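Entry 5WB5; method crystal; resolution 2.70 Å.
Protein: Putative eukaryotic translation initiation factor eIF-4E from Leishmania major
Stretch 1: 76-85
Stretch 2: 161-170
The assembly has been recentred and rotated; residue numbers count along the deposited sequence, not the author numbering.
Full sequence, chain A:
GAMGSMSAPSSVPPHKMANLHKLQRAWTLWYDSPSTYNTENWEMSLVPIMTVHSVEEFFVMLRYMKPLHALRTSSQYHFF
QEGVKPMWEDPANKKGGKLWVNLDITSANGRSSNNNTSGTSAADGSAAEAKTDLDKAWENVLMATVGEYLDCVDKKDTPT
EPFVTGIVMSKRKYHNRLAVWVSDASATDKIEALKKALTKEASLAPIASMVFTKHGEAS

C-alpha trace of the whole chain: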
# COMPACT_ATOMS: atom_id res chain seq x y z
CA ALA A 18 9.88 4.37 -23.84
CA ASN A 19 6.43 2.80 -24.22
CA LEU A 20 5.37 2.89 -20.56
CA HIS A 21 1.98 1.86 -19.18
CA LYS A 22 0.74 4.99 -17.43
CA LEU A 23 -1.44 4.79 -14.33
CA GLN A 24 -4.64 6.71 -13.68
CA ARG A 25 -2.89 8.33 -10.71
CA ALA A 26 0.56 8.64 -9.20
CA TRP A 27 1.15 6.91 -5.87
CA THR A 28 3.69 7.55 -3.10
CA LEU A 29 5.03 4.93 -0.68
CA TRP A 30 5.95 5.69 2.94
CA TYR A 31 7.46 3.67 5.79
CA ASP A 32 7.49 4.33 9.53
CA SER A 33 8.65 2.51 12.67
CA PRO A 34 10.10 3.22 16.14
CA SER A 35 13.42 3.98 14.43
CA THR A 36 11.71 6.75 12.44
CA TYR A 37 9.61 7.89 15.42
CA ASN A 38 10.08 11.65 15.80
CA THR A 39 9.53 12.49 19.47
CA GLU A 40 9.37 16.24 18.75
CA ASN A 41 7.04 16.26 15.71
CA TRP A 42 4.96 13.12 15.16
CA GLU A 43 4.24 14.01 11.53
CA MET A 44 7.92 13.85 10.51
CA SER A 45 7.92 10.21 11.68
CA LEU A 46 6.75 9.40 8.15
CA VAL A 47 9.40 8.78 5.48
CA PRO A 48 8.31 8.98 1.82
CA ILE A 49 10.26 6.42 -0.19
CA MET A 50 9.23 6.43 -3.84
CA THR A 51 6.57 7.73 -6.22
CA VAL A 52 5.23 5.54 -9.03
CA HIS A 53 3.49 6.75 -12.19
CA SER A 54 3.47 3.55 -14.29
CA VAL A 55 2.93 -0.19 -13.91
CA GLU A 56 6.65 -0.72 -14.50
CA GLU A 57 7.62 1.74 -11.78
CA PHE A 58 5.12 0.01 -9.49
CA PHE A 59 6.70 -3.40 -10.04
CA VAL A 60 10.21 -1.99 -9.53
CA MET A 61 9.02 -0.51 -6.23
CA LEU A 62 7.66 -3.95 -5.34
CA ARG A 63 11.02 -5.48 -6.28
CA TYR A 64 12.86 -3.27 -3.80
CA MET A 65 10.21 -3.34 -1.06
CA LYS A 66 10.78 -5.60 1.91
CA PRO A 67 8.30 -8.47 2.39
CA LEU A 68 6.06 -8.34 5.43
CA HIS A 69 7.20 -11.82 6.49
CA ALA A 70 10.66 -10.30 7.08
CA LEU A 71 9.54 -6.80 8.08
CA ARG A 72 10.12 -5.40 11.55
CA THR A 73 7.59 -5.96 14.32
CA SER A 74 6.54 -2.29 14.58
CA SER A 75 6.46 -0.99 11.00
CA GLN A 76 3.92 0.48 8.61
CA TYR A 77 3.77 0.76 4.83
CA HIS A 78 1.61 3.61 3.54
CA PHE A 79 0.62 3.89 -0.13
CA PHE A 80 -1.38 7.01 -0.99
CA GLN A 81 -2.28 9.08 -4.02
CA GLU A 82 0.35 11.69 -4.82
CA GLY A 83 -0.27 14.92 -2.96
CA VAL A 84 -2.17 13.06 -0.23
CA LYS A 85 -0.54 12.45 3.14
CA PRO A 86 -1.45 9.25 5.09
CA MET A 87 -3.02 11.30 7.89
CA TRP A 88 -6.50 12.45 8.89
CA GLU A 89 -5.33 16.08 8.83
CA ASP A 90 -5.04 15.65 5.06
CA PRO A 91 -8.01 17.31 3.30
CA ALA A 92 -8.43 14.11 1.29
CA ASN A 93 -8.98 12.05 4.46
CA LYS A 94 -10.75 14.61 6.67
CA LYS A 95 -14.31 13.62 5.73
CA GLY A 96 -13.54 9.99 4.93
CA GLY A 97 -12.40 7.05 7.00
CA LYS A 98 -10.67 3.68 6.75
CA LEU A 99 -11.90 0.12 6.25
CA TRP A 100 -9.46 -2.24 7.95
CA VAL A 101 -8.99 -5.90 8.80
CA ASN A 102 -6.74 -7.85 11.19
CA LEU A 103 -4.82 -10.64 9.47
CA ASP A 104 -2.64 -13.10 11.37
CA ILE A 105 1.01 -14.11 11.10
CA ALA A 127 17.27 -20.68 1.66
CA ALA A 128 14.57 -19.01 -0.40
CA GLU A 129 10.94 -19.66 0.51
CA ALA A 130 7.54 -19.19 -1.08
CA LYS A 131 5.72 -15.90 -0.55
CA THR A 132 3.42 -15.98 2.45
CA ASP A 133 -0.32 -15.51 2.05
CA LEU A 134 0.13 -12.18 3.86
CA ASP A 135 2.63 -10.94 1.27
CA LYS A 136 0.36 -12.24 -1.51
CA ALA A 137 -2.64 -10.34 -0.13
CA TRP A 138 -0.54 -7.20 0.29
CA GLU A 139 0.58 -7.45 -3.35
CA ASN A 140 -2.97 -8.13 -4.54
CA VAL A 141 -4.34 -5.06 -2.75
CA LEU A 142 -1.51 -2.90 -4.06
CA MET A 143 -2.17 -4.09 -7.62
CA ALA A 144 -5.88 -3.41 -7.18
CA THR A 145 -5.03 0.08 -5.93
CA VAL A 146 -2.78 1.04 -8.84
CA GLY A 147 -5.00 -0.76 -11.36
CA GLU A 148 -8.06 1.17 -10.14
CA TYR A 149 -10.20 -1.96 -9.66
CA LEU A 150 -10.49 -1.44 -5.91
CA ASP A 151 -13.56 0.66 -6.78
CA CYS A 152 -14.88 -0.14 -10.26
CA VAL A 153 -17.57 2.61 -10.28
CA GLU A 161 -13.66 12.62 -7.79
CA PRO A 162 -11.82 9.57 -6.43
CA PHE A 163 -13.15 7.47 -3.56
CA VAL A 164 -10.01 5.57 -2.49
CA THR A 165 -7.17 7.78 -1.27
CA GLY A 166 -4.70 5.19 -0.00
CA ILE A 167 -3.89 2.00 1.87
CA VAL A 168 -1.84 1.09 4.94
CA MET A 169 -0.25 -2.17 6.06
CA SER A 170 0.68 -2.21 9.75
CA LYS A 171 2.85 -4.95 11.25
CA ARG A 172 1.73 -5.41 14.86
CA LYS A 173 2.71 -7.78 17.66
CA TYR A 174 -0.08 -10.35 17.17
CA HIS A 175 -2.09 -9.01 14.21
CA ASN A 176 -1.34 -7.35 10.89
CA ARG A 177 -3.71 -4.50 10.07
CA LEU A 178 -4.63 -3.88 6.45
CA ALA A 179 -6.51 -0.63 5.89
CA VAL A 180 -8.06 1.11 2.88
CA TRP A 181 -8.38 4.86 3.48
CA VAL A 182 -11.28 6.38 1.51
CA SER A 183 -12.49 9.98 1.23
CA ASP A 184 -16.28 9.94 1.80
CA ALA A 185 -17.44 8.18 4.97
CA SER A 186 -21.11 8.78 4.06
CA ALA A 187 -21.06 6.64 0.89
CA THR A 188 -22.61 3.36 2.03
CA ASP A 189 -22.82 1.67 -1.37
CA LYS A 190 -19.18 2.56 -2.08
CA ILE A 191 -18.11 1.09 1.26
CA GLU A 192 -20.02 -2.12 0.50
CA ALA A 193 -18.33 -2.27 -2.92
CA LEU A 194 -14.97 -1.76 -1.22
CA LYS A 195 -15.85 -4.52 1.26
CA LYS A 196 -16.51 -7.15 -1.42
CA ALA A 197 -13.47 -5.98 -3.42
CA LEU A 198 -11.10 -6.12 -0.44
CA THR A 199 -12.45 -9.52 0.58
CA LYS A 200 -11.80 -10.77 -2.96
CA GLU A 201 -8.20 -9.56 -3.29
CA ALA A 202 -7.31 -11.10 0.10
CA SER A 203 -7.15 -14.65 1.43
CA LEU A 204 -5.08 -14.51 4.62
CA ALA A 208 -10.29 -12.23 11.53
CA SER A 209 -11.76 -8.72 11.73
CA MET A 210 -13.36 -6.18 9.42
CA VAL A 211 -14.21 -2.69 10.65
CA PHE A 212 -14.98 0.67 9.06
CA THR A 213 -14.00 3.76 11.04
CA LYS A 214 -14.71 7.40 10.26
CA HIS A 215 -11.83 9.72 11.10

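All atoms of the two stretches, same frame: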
# COMPACT_ATOMS: atom_id res chain seq x y z
N GLN A 76 5.10 0.23 9.42
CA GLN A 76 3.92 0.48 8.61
C GLN A 76 4.31 0.97 7.22
O GLN A 76 5.08 1.93 7.09
CB GLN A 76 2.98 1.51 9.26
CG GLN A 76 2.62 1.21 10.71
CD GLN A 76 1.61 2.19 11.29
OE1 GLN A 76 1.08 1.96 12.38
NE2 GLN A 76 1.34 3.27 10.57
N TYR A 77 3.77 0.29 6.21
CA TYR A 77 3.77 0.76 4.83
C TYR A 77 2.53 1.61 4.60
O TYR A 77 1.42 1.19 4.95
CB TYR A 77 3.76 -0.41 3.83
CG TYR A 77 5.08 -1.11 3.60
CD1 TYR A 77 6.26 -0.40 3.38
CD2 TYR A 77 5.15 -2.50 3.57
CE1 TYR A 77 7.46 -1.05 3.16
CE2 TYR A 77 6.34 -3.16 3.35
CZ TYR A 77 7.49 -2.43 3.14
OH TYR A 77 8.68 -3.09 2.92
N HIS A 78 2.71 2.78 4.01
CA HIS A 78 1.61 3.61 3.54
C HIS A 78 1.75 3.76 2.03
O HIS A 78 2.86 3.84 1.52
CB HIS A 78 1.61 4.99 4.20
CG HIS A 78 1.82 4.96 5.68
ND1 HIS A 78 0.79 5.16 6.58
CD2 HIS A 78 2.93 4.77 6.43
CE1 HIS A 78 1.26 5.08 7.81
NE2 HIS A 78 2.56 4.84 7.75
N PHE A 79 0.62 3.80 1.33
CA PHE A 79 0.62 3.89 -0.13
C PHE A 79 -0.57 4.76 -0.50
O PHE A 79 -1.71 4.29 -0.47
CB PHE A 79 0.53 2.51 -0.76
CG PHE A 79 0.74 2.50 -2.25
CD1 PHE A 79 2.01 2.63 -2.78
CD2 PHE A 79 -0.33 2.33 -3.10
CE1 PHE A 79 2.20 2.62 -4.15
CE2 PHE A 79 -0.15 2.31 -4.47
CZ PHE A 79 1.12 2.45 -4.99
N PHE A 80 -0.31 6.03 -0.83
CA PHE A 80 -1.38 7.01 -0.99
C PHE A 80 -1.21 7.78 -2.28
O PHE A 80 -0.10 7.95 -2.78
CB PHE A 80 -1.41 8.00 0.19
CG PHE A 80 -2.16 7.48 1.39
CD1 PHE A 80 -1.66 6.42 2.12
CD2 PHE A 80 -3.36 8.06 1.77
CE1 PHE A 80 -2.35 5.94 3.22
CE2 PHE A 80 -4.05 7.59 2.87
CZ PHE A 80 -3.54 6.52 3.59
N GLN A 81 -2.34 8.26 -2.82
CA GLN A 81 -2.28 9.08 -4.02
C GLN A 81 -1.29 10.23 -3.83
O GLN A 81 -1.14 10.76 -2.72
CB GLN A 81 -3.66 9.63 -4.38
CG GLN A 81 -3.64 10.66 -5.51
CD GLN A 81 -5.02 10.98 -6.04
OE1 GLN A 81 -6.01 10.36 -5.64
NE2 GLN A 81 -5.09 11.95 -6.94
N GLU A 82 -0.62 10.61 -4.91
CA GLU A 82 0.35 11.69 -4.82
C GLU A 82 -0.34 12.98 -4.39
O GLU A 82 -1.45 13.28 -4.83
CB GLU A 82 1.05 11.89 -6.17
CG GLU A 82 2.28 12.78 -6.09
CD GLU A 82 3.05 12.84 -7.39
OE1 GLU A 82 2.44 12.59 -8.45
OE2 GLU A 82 4.26 13.14 -7.36
N GLY A 83 0.33 13.73 -3.53
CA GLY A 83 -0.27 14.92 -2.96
C GLY A 83 -1.27 14.64 -1.87
O GLY A 83 -2.08 15.51 -1.55
N VAL A 84 -1.24 13.45 -1.28
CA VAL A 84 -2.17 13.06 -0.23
C VAL A 84 -1.36 12.39 0.87
O VAL A 84 -0.82 11.30 0.66
CB VAL A 84 -3.28 12.13 -0.74
CG1 VAL A 84 -4.18 11.68 0.40
CG2 VAL A 84 -4.09 12.82 -1.82
N LYS A 85 -1.27 13.03 2.03
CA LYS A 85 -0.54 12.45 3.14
C LYS A 85 -1.38 11.37 3.82
O LYS A 85 -2.61 11.45 3.85
CB LYS A 85 -0.16 13.52 4.15
CG LYS A 85 0.69 14.65 3.58
CD LYS A 85 1.02 15.69 4.65
CE LYS A 85 1.84 16.84 4.08
NZ LYS A 85 2.12 17.89 5.10
N GLU A 161 -14.75 12.65 -8.77
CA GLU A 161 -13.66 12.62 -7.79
C GLU A 161 -13.37 11.18 -7.38
O GLU A 161 -14.22 10.30 -7.53
CB GLU A 161 -14.02 13.47 -6.58
N PRO A 162 -12.17 10.92 -6.86
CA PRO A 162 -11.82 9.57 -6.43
C PRO A 162 -12.38 9.25 -5.05
O PRO A 162 -12.58 10.13 -4.21
CB PRO A 162 -10.29 9.58 -6.41
CG PRO A 162 -9.95 10.99 -6.09
CD PRO A 162 -11.03 11.85 -6.70
N PHE A 163 -12.62 7.96 -4.83
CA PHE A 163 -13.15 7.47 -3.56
C PHE A 163 -12.07 6.87 -2.67
O PHE A 163 -12.11 7.06 -1.45
CB PHE A 163 -14.24 6.43 -3.81
CG PHE A 163 -14.73 5.76 -2.56
CD1 PHE A 163 -15.41 6.47 -1.59
CD2 PHE A 163 -14.53 4.40 -2.36
CE1 PHE A 163 -15.87 5.86 -0.44
CE2 PHE A 163 -14.99 3.78 -1.21
CZ PHE A 163 -15.66 4.50 -0.25
N VAL A 164 -11.12 6.15 -3.24
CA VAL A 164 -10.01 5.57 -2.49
C VAL A 164 -8.83 6.53 -2.54
O VAL A 164 -8.41 6.95 -3.62
CB VAL A 164 -9.63 4.19 -3.06
CG1 VAL A 164 -8.40 3.63 -2.36
CG2 VAL A 164 -10.80 3.23 -2.92
N THR A 165 -8.31 6.88 -1.36
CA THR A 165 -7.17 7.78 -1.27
C THR A 165 -5.87 7.05 -0.96
O THR A 165 -4.79 7.54 -1.35
CB THR A 165 -7.40 8.84 -0.19
OG1 THR A 165 -7.55 8.21 1.09
CG2 THR A 165 -8.65 9.65 -0.50
N GLY A 166 -5.92 5.92 -0.27
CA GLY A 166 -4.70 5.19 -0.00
C GLY A 166 -4.95 3.90 0.74
O GLY A 166 -6.10 3.50 0.96
N ILE A 167 -3.85 3.24 1.11
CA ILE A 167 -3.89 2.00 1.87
C ILE A 167 -2.71 1.98 2.83
O ILE A 167 -1.70 2.67 2.64
CB ILE A 167 -3.86 0.73 0.99
CG1 ILE A 167 -2.61 0.72 0.11
CG2 ILE A 167 -5.12 0.65 0.13
CD1 ILE A 167 -2.40 -0.58 -0.64
N VAL A 168 -2.84 1.17 3.87
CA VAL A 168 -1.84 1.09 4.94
C VAL A 168 -1.75 -0.36 5.40
O VAL A 168 -2.77 -0.97 5.74
CB VAL A 168 -2.17 2.01 6.13
CG1 VAL A 168 -1.09 1.92 7.20
CG2 VAL A 168 -2.35 3.46 5.67
N MET A 169 -0.54 -0.90 5.41
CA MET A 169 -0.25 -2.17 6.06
C MET A 169 0.52 -1.87 7.34
O MET A 169 1.46 -1.06 7.32
CB MET A 169 0.56 -3.09 5.14
CG MET A 169 1.03 -4.37 5.80
SD MET A 169 -0.34 -5.34 6.45
CE MET A 169 -0.87 -6.20 4.97
N SER A 170 0.12 -2.49 8.44
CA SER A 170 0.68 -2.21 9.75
C SER A 170 1.06 -3.52 10.43
O SER A 170 0.18 -4.30 10.81
CB SER A 170 -0.31 -1.42 10.61
OG SER A 170 0.31 -0.90 11.77

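Strand 76-81 and strand 164-170 run antiparallel: their N-to-C directions differ by 173° and their axes approach to 4.6 Å. The register is set by two pairs of reciprocal backbone hydrogen bonds. Tyr 77 N donates to Met 169 O and Met 169 N to Tyr 77 O, both at 2.9 Å; Phe 79 N to Ile 167 O and Ile 167 N to Phe 79 O repeat the pattern, also at 2.9 Å. A fifth bond, Gln 81 N to Thr 165 O (2.9 Å), is the straightest, with an angle of 171° at the hydrogen. Beyond it the first stretch leaves the ladder through a type II turn from Gln 81 to Val 84, where Gly 83 takes a positive phi of 77°, a conformation that favours glycine.

Between the hydrogen-bonded pairs the strands draw closer, most of all where Phe 80 faces Gly 166 (CA to CA 3.9 Å). Here the missing side chain matters. Gly 166 CA lies 3.6 Å from the centroid of the Phe 80 ring and 10° off its normal, a CH-pi contact over the face; an ideal CB on Gly 166 would sit 2.2 Å from Phe 80 CG. The m rotamer of Phe 80 lays the ring across the neighbouring strand, and its edge meets Val 168, with Phe 80 CE1 3.5 Å from Val 168 CG2. The same methyl, Val 168 CG2, is 3.7 Å from His 78 ND1, so a compact branched residue serves two buried rings.

At the partly exposed end of this face, polar groups pair instead: Ser 170 OG donates to Gln 76 OE1 (3.0 Å). The opposite face is apolar across the strands, with Phe 79 CB 3.7 Å from Ile 167 CG1 and Tyr 77 CB 4.4 Å from Met 169 CB. Together the stretches bury 590 Å².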